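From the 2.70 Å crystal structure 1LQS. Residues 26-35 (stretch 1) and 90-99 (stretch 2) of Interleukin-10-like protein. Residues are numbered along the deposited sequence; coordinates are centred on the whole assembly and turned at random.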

# COMPACT_ATOMS: atom_id res chain seq x y z
N THR C 26 21.94 12.53 -10.86
CA THR C 26 22.68 13.74 -11.23
C THR C 26 21.84 15.02 -11.14
O THR C 26 22.34 16.06 -10.70
CB THR C 26 23.29 13.65 -12.64
OG1 THR C 26 24.19 12.54 -12.70
CG2 THR C 26 24.09 14.91 -12.95
N ARG C 27 20.58 14.94 -11.55
CA ARG C 27 19.72 16.11 -11.46
C ARG C 27 19.41 16.35 -9.99
O ARG C 27 19.28 17.50 -9.55
CB ARG C 27 18.43 15.90 -12.25
CG ARG C 27 18.64 15.91 -13.75
CD ARG C 27 18.29 14.56 -14.33
NE ARG C 27 17.10 14.64 -15.18
CZ ARG C 27 16.36 13.60 -15.50
NH1 ARG C 27 16.67 12.39 -15.04
NH2 ARG C 27 15.31 13.76 -16.30
N LEU C 28 19.30 15.28 -9.22
CA LEU C 28 19.07 15.47 -7.81
C LEU C 28 20.28 16.23 -7.27
O LEU C 28 20.13 17.12 -6.43
CB LEU C 28 18.95 14.13 -7.10
CG LEU C 28 17.59 13.46 -7.13
CD1 LEU C 28 17.68 12.04 -6.58
CD2 LEU C 28 16.63 14.29 -6.32
N GLN C 29 21.47 15.89 -7.76
CA GLN C 29 22.68 16.56 -7.29
C GLN C 29 22.81 18.00 -7.77
O GLN C 29 23.22 18.87 -7.00
CB GLN C 29 23.92 15.77 -7.69
CG GLN C 29 25.15 16.18 -6.94
CD GLN C 29 26.36 15.46 -7.44
OE1 GLN C 29 26.64 15.46 -8.63
NE2 GLN C 29 27.09 14.82 -6.53
N ASP C 30 22.47 18.26 -9.03
CA ASP C 30 22.50 19.63 -9.53
C ASP C 30 21.60 20.51 -8.65
O ASP C 30 22.04 21.55 -8.18
CB ASP C 30 21.97 19.74 -10.96
CG ASP C 30 22.77 18.93 -11.96
OD1 ASP C 30 23.97 18.64 -11.71
OD2 ASP C 30 22.18 18.61 -13.01
N LEU C 31 20.36 20.09 -8.44
CA LEU C 31 19.43 20.87 -7.62
C LEU C 31 20.07 21.18 -6.28
O LEU C 31 20.08 22.34 -5.83
CB LEU C 31 18.11 20.12 -7.41
CG LEU C 31 17.26 20.01 -8.69
CD1 LEU C 31 16.14 18.95 -8.53
CD2 LEU C 31 16.69 21.37 -9.00
N ARG C 32 20.62 20.15 -5.65
CA ARG C 32 21.27 20.34 -4.38
C ARG C 32 22.53 21.22 -4.46
O ARG C 32 22.84 21.89 -3.49
CB ARG C 32 21.57 18.99 -3.74
CG ARG C 32 20.39 18.41 -2.99
CD ARG C 32 20.33 16.89 -3.03
NE ARG C 32 19.50 16.37 -1.94
CZ ARG C 32 19.19 15.09 -1.76
NH1 ARG C 32 19.64 14.18 -2.60
NH2 ARG C 32 18.47 14.71 -0.71
N VAL C 33 23.24 21.23 -5.59
CA VAL C 33 24.42 22.09 -5.64
C VAL C 33 24.01 23.54 -5.88
O VAL C 33 24.58 24.44 -5.26
CB VAL C 33 25.50 21.69 -6.72
CG1 VAL C 33 26.04 20.28 -6.44
CG2 VAL C 33 24.93 21.81 -8.12
N THR C 34 23.04 23.77 -6.77
CA THR C 34 22.58 25.14 -7.03
C THR C 34 21.95 25.65 -5.74
O THR C 34 22.12 26.81 -5.36
CB THR C 34 21.49 25.22 -8.14
OG1 THR C 34 22.04 24.84 -9.41
CG2 THR C 34 20.95 26.65 -8.25
N PHE C 35 21.22 24.78 -5.06
CA PHE C 35 20.56 25.18 -3.83
C PHE C 35 21.52 25.61 -2.74
O PHE C 35 21.23 26.52 -1.98
CB PHE C 35 19.69 24.05 -3.28
CG PHE C 35 18.92 24.45 -2.05
CD1 PHE C 35 17.84 25.33 -2.15
CD2 PHE C 35 19.30 23.98 -0.80
CE1 PHE C 35 17.16 25.75 -1.04
CE2 PHE C 35 18.63 24.40 0.34
CZ PHE C 35 17.55 25.29 0.23
N THR C 90 18.26 33.68 -11.66
CA THR C 90 19.02 32.71 -12.43
C THR C 90 19.05 31.36 -11.73
O THR C 90 18.70 30.34 -12.32
CB THR C 90 20.43 33.23 -12.64
OG1 THR C 90 20.34 34.51 -13.28
CG2 THR C 90 21.25 32.26 -13.50
N GLU C 91 19.47 31.35 -10.47
CA GLU C 91 19.52 30.12 -9.69
C GLU C 91 18.13 29.47 -9.63
O GLU C 91 17.99 28.27 -9.77
CB GLU C 91 19.99 30.39 -8.26
CG GLU C 91 21.48 30.62 -8.14
CD GLU C 91 21.91 32.01 -8.57
OE1 GLU C 91 23.14 32.24 -8.60
OE2 GLU C 91 21.05 32.87 -8.86
N LEU C 92 17.11 30.30 -9.43
CA LEU C 92 15.73 29.82 -9.37
C LEU C 92 15.34 29.10 -10.65
O LEU C 92 14.83 27.99 -10.60
CB LEU C 92 14.78 30.98 -9.09
CG LEU C 92 14.82 31.46 -7.64
CD1 LEU C 92 14.02 32.74 -7.48
CD2 LEU C 92 14.27 30.38 -6.73
N HIS C 93 15.58 29.72 -11.80
CA HIS C 93 15.25 29.14 -13.09
C HIS C 93 15.97 27.82 -13.33
O HIS C 93 15.39 26.87 -13.83
CB HIS C 93 15.58 30.12 -14.22
CG HIS C 93 14.70 31.34 -14.24
ND1 HIS C 93 14.85 32.35 -15.16
CD2 HIS C 93 13.65 31.69 -13.46
CE1 HIS C 93 13.93 33.27 -14.96
NE2 HIS C 93 13.19 32.90 -13.93
N SER C 94 17.25 27.79 -12.97
CA SER C 94 18.06 26.59 -13.14
C SER C 94 17.42 25.41 -12.41
O SER C 94 17.31 24.31 -12.96
CB SER C 94 19.46 26.85 -12.59
OG SER C 94 20.21 25.66 -12.47
N MET C 95 17.00 25.65 -11.18
CA MET C 95 16.39 24.62 -10.38
C MET C 95 15.04 24.20 -10.95
O MET C 95 14.79 23.00 -11.10
CB MET C 95 16.24 25.08 -8.91
CG MET C 95 17.58 25.17 -8.14
SD MET C 95 17.51 25.51 -6.34
CE MET C 95 16.95 27.23 -6.35
N ARG C 96 14.19 25.17 -11.29
CA ARG C 96 12.87 24.84 -11.83
C ARG C 96 13.06 23.97 -13.06
O ARG C 96 12.38 22.96 -13.24
CB ARG C 96 12.10 26.11 -12.24
CG ARG C 96 10.65 25.83 -12.68
CD ARG C 96 10.06 27.00 -13.46
NE ARG C 96 8.65 26.81 -13.85
CZ ARG C 96 8.20 25.87 -14.68
NH1 ARG C 96 9.02 24.99 -15.23
NH2 ARG C 96 6.90 25.81 -14.97
N SER C 97 14.02 24.38 -13.88
CA SER C 97 14.38 23.70 -15.12
C SER C 97 14.75 22.23 -14.88
O SER C 97 14.23 21.33 -15.54
CB SER C 97 15.57 24.43 -15.75
OG SER C 97 15.83 24.02 -17.07
N THR C 98 15.65 22.01 -13.93
CA THR C 98 16.09 20.66 -13.59
C THR C 98 14.95 19.87 -12.94
O THR C 98 14.78 18.68 -13.18
CB THR C 98 17.30 20.70 -12.61
OG1 THR C 98 18.46 21.18 -13.30
CG2 THR C 98 17.59 19.31 -12.05
N LEU C 99 14.15 20.55 -12.13
CA LEU C 99 13.05 19.87 -11.47
C LEU C 99 12.08 19.47 -12.55
O LEU C 99 11.48 18.40 -12.51
CB LEU C 99 12.39 20.79 -10.45
CG LEU C 99 11.41 20.16 -9.46
CD1 LEU C 99 11.96 18.85 -8.90
CD2 LEU C 99 11.14 21.17 -8.36
O HOH W 1 19.84 23.10 -10.54

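Two helices that lie side by side need not be hydrogen-bonded to one another to pack well, and this pair from an interleukin-10-like protein shows how much can be done chiefly with shape and apolar surface, helped at the edge by one water. The contact is built around Leu 31. Its CA-to-CB bond points sideways, yet the m, t rotamer carries the end of the side chain in toward the second helix, where it meets three residues. Leu 31 CD2 lies 3.7 Å from Met 95 CB, Leu 31 CG is 3.4 Å from Thr 98 CG2, and Leu 31 CD1 reaches to 4.2 Å from Leu 99 CD1. Leu 31 CD2 also presses on the backbone, 3.3 Å from Met 95 O. Met 95 O already accepts a hydrogen bond from Leu 99 N at 2.7 Å, so a methyl can rest against it without leaving the acceptor unpaired.

Met 95 extends this apolar centre toward the end of the first stretch. Met 95 SD sits at the edge of the Phe 35 ring, near its plane, and lies 4.0 Å from Phe 35 CB. The flexible thioether thus fills space alongside the aromatic residue, while Met 95 CG packs 3.7 Å from Thr 34 CG2.

The backbone arrangement explains this order of partners. The helix axes run nearly antiparallel, at 164°, and approach to 9.5 Å, so that ascending one helix means descending the other. Arg 27 pairs with Thr 98, Leu 31 with Met 95 and Thr 34 with Glu 91; the tightest of these, Leu 31 CA to Met 95 CA, spans 5.6 Å. Steps of three or four residues return side chains to the same face of a helix, and the i to i+4 backbone hydrogen bonds that maintain this repeat run through both stretches, as in Leu 31 N to Arg 27 O (3.0 Å) and Thr 98 N to Ser 94 O (3.0 Å).

Threonine is well suited to the flanks of such a centre because it offers both a methyl and a hydroxyl. Thr 98 turns its methyl to the other helix, with Thr 98 CG2 3.5 Å from Arg 27 CB as well as against Leu 31; the arginine therefore contributes aliphatic surface here, while its guanidinium bonds elsewhere in the structure. Thr 34 likewise directs its methyl at the second helix, with Thr 34 CG2 3.9 Å from Glu 91 CB. Although the CA-to-CB bond of Glu 91 points toward the first helix, the end of its side chain leads away, leaving the carboxylate out of the contact.

At the polar edge, Thr 34 OG1 and Ser 94 OG stand 3.7 Å apart, and a water bridges them, its oxygen hydrogen-bonded to Thr 34 OG1 at 3.0 Å and to Ser 94 OG at 3.2 Å. No direct hydrogen bond joins the two stretches; the 438 Å² of buried surface is chiefly a matter of fit, with water linking the hydroxyls at its margin.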